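PDB 1IQ6: (R)-specific enoyl-CoA hydratase from Aeromonas punctata, which hydrates trans-2-enoyl-CoA of four to six carbons to the (3R)-3-hydroxyacyl-CoA, a step that feeds polyhydroxyalkanoate biosynthesis. Local coordinates for residues A12-R17 with S63-Q68; F33-L36 with A41-A44; E99-R104 with I109-T114. All coordinates share one frame; numbering follows the deposited sequence.

Interaction 1: residues A12-R17 with S63-Q68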
loop_
_atom_site.group_PDB
_atom_site.type_symbol
_atom_site.label_atom_id
_atom_site.label_comp_id
_atom_site.label_asym_id
_atom_site.label_seq_id
_atom_site.Cartn_x
_atom_site.Cartn_y
_atom_site.Cartn_z
ATOM N N ALA B 12 16.782 6.619 5.635
ATOM C CA ALA B 12 17.152 5.737 4.541
ATOM C C ALA B 12 16.326 6.125 3.333
ATOM O O ALA B 12 15.221 6.655 3.463
ATOM C CB ALA B 12 16.879 4.286 4.911
ATOM N N ARG B 13 16.858 5.854 2.150
ATOM C CA ARG B 13 16.143 6.186 0.933
ATOM C C ARG B 13 16.537 5.266 -0.209
ATOM O O ARG B 13 17.532 4.549 -0.136
ATOM C CB ARG B 13 16.415 7.641 0.525
ATOM C CG ARG B 13 17.864 7.920 0.139
ATOM C CD ARG B 13 18.002 9.219 -0.654
ATOM N NE ARG B 13 17.680 10.411 0.126
ATOM C CZ ARG B 13 17.763 11.651 -0.346
ATOM N NH1 ARG B 13 17.456 12.682 0.431
ATOM N NH2 ARG B 13 18.148 11.862 -1.599
ATOM N N LEU B 14 15.720 5.276 -1.253
ATOM C CA LEU B 14 15.990 4.494 -2.449
ATOM C C LEU B 14 15.238 5.170 -3.584
ATOM O O LEU B 14 14.304 5.937 -3.355
ATOM C CB LEU B 14 15.541 3.031 -2.287
ATOM C CG LEU B 14 14.069 2.647 -2.093
ATOM C CD1 LEU B 14 13.273 2.872 -3.373
ATOM C CD2 LEU B 14 14.002 1.177 -1.703
ATOM N N SER B 15 15.667 4.911 -4.811
ATOM C CA SER B 15 15.009 5.491 -5.966
ATOM C C SER B 15 14.612 4.357 -6.888
ATOM O O SER B 15 15.254 3.305 -6.909
ATOM C CB SER B 15 15.940 6.461 -6.696
ATOM O OG SER B 15 16.231 7.586 -5.881
ATOM N N LYS B 16 13.546 4.572 -7.645
ATOM C CA LYS B 16 13.076 3.548 -8.557
ATOM C C LYS B 16 12.181 4.123 -9.636
ATOM O O LYS B 16 11.510 5.125 -9.424
ATOM C CB LYS B 16 12.309 2.477 -7.783
ATOM C CG LYS B 16 11.859 1.326 -8.650
ATOM C CD LYS B 16 11.372 0.158 -7.821
ATOM C CE LYS B 16 11.054 -1.018 -8.724
ATOM N NZ LYS B 16 10.759 -2.252 -7.955
ATOM N N ARG B 17 12.183 3.475 -10.796
ATOM C CA ARG B 17 11.351 3.887 -11.915
ATOM C C ARG B 17 10.292 2.820 -12.152
ATOM O O ARG B 17 10.619 1.655 -12.383
ATOM C CB ARG B 17 12.187 4.041 -13.190
ATOM C CG ARG B 17 13.030 5.292 -13.262
ATOM C CD ARG B 17 13.837 5.326 -14.563
ATOM N NE ARG B 17 14.707 6.497 -14.628
ATOM C CZ ARG B 17 14.307 7.715 -14.976
ATOM N NH1 ARG B 17 15.176 8.716 -14.993
ATOM N NH2 ARG B 17 13.046 7.932 -15.328
ATOM N N SER B 63 7.568 -0.366 2.271
ATOM C CA SER B 63 7.730 -1.718 2.794
ATOM C C SER B 63 9.163 -2.185 2.538
ATOM O O SER B 63 9.783 -2.814 3.394
ATOM C CB SER B 63 6.730 -2.670 2.127
ATOM O OG SER B 63 6.532 -3.835 2.911
ATOM N N GLY B 64 9.683 -1.859 1.358
ATOM C CA GLY B 64 11.041 -2.239 1.014
ATOM C C GLY B 64 12.076 -1.572 1.906
ATOM O O GLY B 64 12.993 -2.223 2.399
ATOM N N LEU B 65 11.939 -0.268 2.113
ATOM C CA LEU B 65 12.884 0.449 2.961
ATOM C C LEU B 65 12.788 0.007 4.417
ATOM O O LEU B 65 13.806 -0.220 5.077
ATOM C CB LEU B 65 12.643 1.957 2.873
ATOM C CG LEU B 65 13.204 2.640 1.626
ATOM C CD1 LEU B 65 12.781 4.104 1.604
ATOM C CD2 LEU B 65 14.723 2.514 1.626
ATOM N N LEU B 66 11.564 -0.119 4.913
ATOM C CA LEU B 66 11.343 -0.517 6.297
ATOM C C LEU B 66 11.846 -1.923 6.601
ATOM O O LEU B 66 12.435 -2.163 7.652
ATOM C CB LEU B 66 9.851 -0.421 6.634
ATOM C CG LEU B 66 9.223 0.977 6.611
ATOM C CD1 LEU B 66 7.701 0.858 6.672
ATOM C CD2 LEU B 66 9.754 1.805 7.779
ATOM N N GLY B 67 11.625 -2.850 5.675
ATOM C CA GLY B 67 12.048 -4.221 5.903
ATOM C C GLY B 67 13.473 -4.561 5.513
ATOM O O GLY B 67 14.052 -5.512 6.045
ATOM N N GLN B 68 14.053 -3.792 4.601
ATOM C CA GLN B 68 15.408 -4.074 4.149
ATOM C C GLN B 68 16.494 -3.197 4.765
ATOM O O GLN B 68 17.629 -3.645 4.936
ATOM C CB GLN B 68 15.479 -3.962 2.622
ATOM C CG GLN B 68 14.566 -4.931 1.887
ATOM C CD GLN B 68 14.983 -6.381 2.058
ATOM O OE1 GLN B 68 14.269 -7.295 1.646
ATOM N NE2 GLN B 68 16.145 -6.598 2.661
#
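L65, on the last turns of helix 55-68, lies against A12, R13 and L14 of strand 11-17. Going along the helix, S63 faces elsewhere and gives its OG to D32 of the second subunit. G64 comes next, beside L65 on the strand's side of the helix. Then L65 does most of the work. Its CG sits beside the backbone N (chi1 -79°) and CD1 runs on anti to CA, leaving CD2 to branch off toward L14. L65 CD2 meets L14 CD2 at 3.7 Å and, more loosely, A12 CB at 4.3 Å. The strand's backbone is touched too: R13 C lies 3.8 Å from L65 CD2, and L65 CD1 stops 4.0 Å from A12 O. L14 answers with CG tucked between its own N and carbonyl carbon (chi1 64°), which keeps its branch folded over the strand on the side of L65. L14 CG is 3.8 Å from L65 CG, and the two branched ends pass at a slant. Farther on, L66 turns its side chain to strands 76-84 and 123-132, and Q68 OE1 accepts a hydrogen bond from F33 N of the second subunit. L65 also touches A96 and V98 of strand 93-103. With no hydrogen bond across and 8.8 Å between the axes, apolar side-chain packing and contact with the strand's backbone carry the joint, as expected where a hot-dog helix lies on its sheet.

Interaction 2: residues F33-L36 with A41-A44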
loop_
_atom_site.group_PDB
_atom_site.type_symbol
_atom_site.label_atom_id
_atom_site.label_comp_id
_atom_site.label_asym_id
_atom_site.label_seq_id
_atom_site.Cartn_x
_atom_site.Cartn_y
_atom_site.Cartn_z
ATOM N N PHE B 33 -7.358 -2.034 -12.458
ATOM C CA PHE B 33 -7.080 -1.741 -13.854
ATOM C C PHE B 33 -7.683 -0.395 -14.268
ATOM O O PHE B 33 -8.097 -0.211 -15.412
ATOM C CB PHE B 33 -7.626 -2.861 -14.744
ATOM C CG PHE B 33 -7.069 -4.217 -14.414
ATOM C CD1 PHE B 33 -7.669 -5.016 -13.444
ATOM C CD2 PHE B 33 -5.927 -4.685 -15.054
ATOM C CE1 PHE B 33 -7.136 -6.266 -13.115
ATOM C CE2 PHE B 33 -5.384 -5.931 -14.734
ATOM C CZ PHE B 33 -5.990 -6.721 -13.763
ATOM N N ASN B 34 -7.729 0.542 -13.322
ATOM C CA ASN B 34 -8.257 1.881 -13.581
ATOM C C ASN B 34 -7.514 2.417 -14.811
ATOM O O ASN B 34 -6.282 2.472 -14.822
ATOM C CB ASN B 34 -7.983 2.784 -12.367
ATOM C CG ASN B 34 -8.820 4.055 -12.366
ATOM O OD1 ASN B 34 -9.354 4.467 -13.390
ATOM N ND2 ASN B 34 -8.921 4.691 -11.199
ATOM N N PRO B 35 -8.248 2.805 -15.867
ATOM C CA PRO B 35 -7.616 3.325 -17.084
ATOM C C PRO B 35 -6.681 4.516 -16.869
ATOM O O PRO B 35 -5.865 4.833 -17.734
ATOM C CB PRO B 35 -8.811 3.649 -17.990
ATOM C CG PRO B 35 -9.942 3.866 -17.024
ATOM C CD PRO B 35 -9.715 2.792 -16.000
ATOM N N LEU B 36 -6.798 5.165 -15.712
ATOM C CA LEU B 36 -5.942 6.303 -15.386
ATOM C C LEU B 36 -4.478 5.875 -15.349
ATOM O O LEU B 36 -3.576 6.689 -15.555
ATOM C CB LEU B 36 -6.312 6.891 -14.015
ATOM C CG LEU B 36 -7.540 7.790 -13.860
ATOM C CD1 LEU B 36 -8.804 6.991 -14.046
ATOM C CD2 LEU B 36 -7.526 8.422 -12.478
ATOM N N ALA B 41 -5.156 7.501 -24.139
ATOM C CA ALA B 41 -6.305 8.213 -24.689
ATOM C C ALA B 41 -7.219 8.661 -23.547
ATOM O O ALA B 41 -7.660 9.811 -23.506
ATOM C CB ALA B 41 -7.071 7.312 -25.656
ATOM N N PHE B 42 -7.493 7.746 -22.621
ATOM C CA PHE B 42 -8.344 8.048 -21.473
ATOM C C PHE B 42 -7.660 9.066 -20.574
ATOM O O PHE B 42 -8.281 10.024 -20.114
ATOM C CB PHE B 42 -8.627 6.785 -20.657
ATOM C CG PHE B 42 -9.455 7.037 -19.430
ATOM C CD1 PHE B 42 -10.828 7.235 -19.530
ATOM C CD2 PHE B 42 -8.858 7.125 -18.176
ATOM C CE1 PHE B 42 -11.594 7.521 -18.401
ATOM C CE2 PHE B 42 -9.616 7.411 -17.044
ATOM C CZ PHE B 42 -10.984 7.609 -17.155
ATOM N N ALA B 43 -6.376 8.842 -20.314
ATOM C CA ALA B 43 -5.601 9.736 -19.464
ATOM C C ALA B 43 -5.589 11.159 -20.011
ATOM O O ALA B 43 -5.622 12.127 -19.250
ATOM C CB ALA B 43 -4.175 9.213 -19.330
ATOM N N ALA B 44 -5.543 11.283 -21.333
ATOM C CA ALA B 44 -5.520 12.591 -21.977
ATOM C C ALA B 44 -6.753 13.430 -21.649
ATOM O O ALA B 44 -6.693 14.662 -21.664
ATOM C CB ALA B 44 -5.392 12.425 -23.487
#
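P35 lies over one face of the F42 ring, and this CH-pi contact is the main feature. P35 CG stands 3.7 Å from the centroid of the F42 ring, 18° off the ring normal, displaced somewhat toward the rim. The neighbouring methylene supports it, with P35 CB 3.5 Å from F42 CD2. F42 CG is anti to the backbone N (chi1 178°), which points the ring from its helix toward the loop. The second kind of contact is plain apolar packing at the ring's edge. There L36 CG lies in the plane of the ring, 3.8 Å from F42 CE2. L36 CD1 is modelled too near both this edge and N34 OD1, so the exact position of that methyl is doubtful. Polar bonding plays no part between the two segments; N34 OD1, for instance, accepts a hydrogen bond from G74 N of the second subunit, whose K73 and G74 also pack on P35 and L36. The loop itself matters beyond packing: F33, N34, P35 and L36 are all placed, by similarity, in the site for the hydroxyacyl-CoA, so F42 packs against two residues of the probable site. In the fold, well away from the centre of the chain, the contact brings the loop leaving helix 20-30, tied at L36 to I52 by a backbone hydrogen bond, against the short helix 40-44 that soon follows.

Interaction 3: residues E99-R104 with I109-T114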
loop_
_atom_site.group_PDB
_atom_site.type_symbol
_atom_site.label_atom_id
_atom_site.label_comp_id
_atom_site.label_asym_id
_atom_site.label_seq_id
_atom_site.Cartn_x
_atom_site.Cartn_y
_atom_site.Cartn_z
ATOM N N GLU B 99 12.357 8.110 7.801
ATOM C CA GLU B 99 13.163 8.657 8.883
ATOM C C GLU B 99 12.515 8.323 10.215
ATOM O O GLU B 99 11.311 8.510 10.388
ATOM C CB GLU B 99 13.296 10.176 8.750
ATOM C CG GLU B 99 13.954 10.819 9.968
ATOM C CD GLU B 99 14.226 12.302 9.803
ATOM O OE1 GLU B 99 14.692 12.920 10.782
ATOM O OE2 GLU B 99 13.986 12.851 8.706
ATOM N N VAL B 100 13.315 7.829 11.156
ATOM C CA VAL B 100 12.795 7.494 12.477
ATOM C C VAL B 100 12.459 8.780 13.225
ATOM O O VAL B 100 13.308 9.664 13.364
ATOM C CB VAL B 100 13.826 6.705 13.305
ATOM C CG1 VAL B 100 13.250 6.398 14.679
ATOM C CG2 VAL B 100 14.206 5.420 12.580
ATOM N N THR B 101 11.221 8.887 13.704
ATOM C CA THR B 101 10.802 10.081 14.434
ATOM C C THR B 101 10.504 9.801 15.901
ATOM O O THR B 101 10.469 10.722 16.715
ATOM C CB THR B 101 9.545 10.722 13.805
ATOM O OG1 THR B 101 8.461 9.785 13.826
ATOM C CG2 THR B 101 9.831 11.148 12.374
ATOM N N ALA B 102 10.288 8.536 16.240
ATOM C CA ALA B 102 9.998 8.178 17.625
ATOM C C ALA B 102 10.259 6.708 17.915
ATOM O O ALA B 102 10.046 5.845 17.067
ATOM C CB ALA B 102 8.553 8.527 17.960
ATOM N N LEU B 103 10.733 6.434 19.125
ATOM C CA LEU B 103 11.013 5.073 19.562
ATOM C C LEU B 103 10.379 4.882 20.933
ATOM O O LEU B 103 10.844 5.451 21.921
ATOM C CB LEU B 103 12.523 4.835 19.655
ATOM C CG LEU B 103 13.315 4.837 18.346
ATOM C CD1 LEU B 103 14.800 4.736 18.642
ATOM C CD2 LEU B 103 12.859 3.677 17.476
ATOM N N ARG B 104 9.315 4.090 20.992
ATOM C CA ARG B 104 8.632 3.847 22.258
ATOM C C ARG B 104 9.485 3.036 23.220
ATOM O O ARG B 104 10.319 2.232 22.806
ATOM C CB ARG B 104 7.299 3.145 22.004
ATOM C CG ARG B 104 6.250 4.082 21.433
ATOM C CD ARG B 104 5.002 3.353 20.982
ATOM N NE ARG B 104 4.380 2.577 22.049
ATOM C CZ ARG B 104 3.205 1.968 21.928
ATOM N NH1 ARG B 104 2.705 1.278 22.942
ATOM N NH2 ARG B 104 2.526 2.056 20.792
ATOM N N ILE B 109 8.664 -0.511 19.509
ATOM C CA ILE B 109 7.952 0.015 18.353
ATOM C C ILE B 109 8.568 1.335 17.906
ATOM O O ILE B 109 8.999 2.140 18.731
ATOM C CB ILE B 109 6.462 0.231 18.697
ATOM C CG1 ILE B 109 5.808 -1.122 18.992
ATOM C CG2 ILE B 109 5.750 0.960 17.557
ATOM C CD1 ILE B 109 4.350 -1.036 19.396
ATOM N N ALA B 110 8.612 1.552 16.596
ATOM C CA ALA B 110 9.169 2.777 16.052
ATOM C C ALA B 110 8.178 3.438 15.114
ATOM O O ALA B 110 7.371 2.764 14.470
ATOM C CB ALA B 110 10.462 2.479 15.292
ATOM N N THR B 111 8.222 4.761 15.068
ATOM C CA THR B 111 7.373 5.510 14.155
ATOM C C THR B 111 8.326 6.201 13.189
ATOM O O THR B 111 9.371 6.715 13.594
ATOM C CB THR B 111 6.522 6.564 14.887
ATOM O OG1 THR B 111 5.636 5.904 15.796
ATOM C CG2 THR B 111 5.699 7.376 13.888
ATOM N N LEU B 112 7.980 6.185 11.906
ATOM C CA LEU B 112 8.817 6.810 10.892
ATOM C C LEU B 112 7.996 7.628 9.911
ATOM O O LEU B 112 6.877 7.254 9.567
ATOM C CB LEU B 112 9.588 5.747 10.095
ATOM C CG LEU B 112 10.469 4.743 10.846
ATOM C CD1 LEU B 112 9.636 3.520 11.213
ATOM C CD2 LEU B 112 11.662 4.339 9.979
ATOM N N THR B 113 8.546 8.756 9.476
ATOM C CA THR B 113 7.870 9.565 8.474
ATOM C C THR B 113 8.270 8.917 7.149
ATOM O O THR B 113 9.439 8.590 6.932
ATOM C CB THR B 113 8.320 11.037 8.546
ATOM O OG1 THR B 113 7.690 11.657 9.677
ATOM C CG2 THR B 113 7.938 11.795 7.283
ATOM N N THR B 114 7.285 8.710 6.283
ATOM C CA THR B 114 7.486 8.052 4.995
ATOM C C THR B 114 7.044 8.967 3.859
ATOM O O THR B 114 5.882 9.363 3.793
ATOM C CB THR B 114 6.676 6.750 4.959
ATOM O OG1 THR B 114 5.292 7.046 5.184
ATOM C CG2 THR B 114 7.152 5.806 6.058
HETATM O O HOH W 1 6.633 10.207 12.012
HETATM O O HOH W 2 11.196 1.317 20.501
#
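The hairpin of strands 93-103 and 109-117 carries a classic beta bulge, in which two residues of the first strand, T101 and A102, sit opposite one of the second, T111. T111 O takes a nearly straight bond from T101 N (2.9 Å, 171°) and a weak one from A102 N at 3.3 Å. The extra residue is absorbed at T101, whose psi of -18° departs from the extended form, and T111 N returns a bond to A102 O at 2.9 Å. Regular antiparallel pairing lies before the bulge, where E99 and T113 exchange two backbone bonds, and after it, where L103 and A110 form a non-hydrogen-bonded pair; R104 N adds a further single bond to I109 O. A water near the bulge joins T101 OG1 (2.6 Å) to T113 OG1; another, close to the turn, donates to both R104 O and I109 O. On one face of the sheet V100 CG2 meets L112 CD2 at 3.8 Å, and L103 CD2 presses on A110 CB at a tight 3.5 Å. I109 follows the R104 chain side by side, its CD1 lying 3.8 Å above one face of the guanidinium plane; the polar end of R104 makes a salt bridge to D106 in the turn. I109 and T111 touch strand 123-132. The bulge is a local feature; the antiparallel sheet around it, packed against helix 55-68, fits the hot-dog fold of the MaoC-like hydratases.

From the N terminus, strand 11-17 comes first and meets its partner only after a long, largely helical excursion, so interaction 1 closes the widest loop, bringing helix 55-68 back onto the sheet. Interaction 2 closes a much shorter loop within that excursion, folding residues 33-36 onto helix 40-44; the two stay about 15 Å apart at their nearest atoms, yet both touch the second subunit. Interaction 3, opening after interaction 1 has closed, shuts a four-residue hairpin loop and joins its strands. Strands 11-17 and 93-103 are adjacent in the sheet, and interactions 1 and 3 touch where L66 CD2 lies 3.8 Å from L112 CD1. Interactions 2 and 3 lie on opposite sides of the chain's centre.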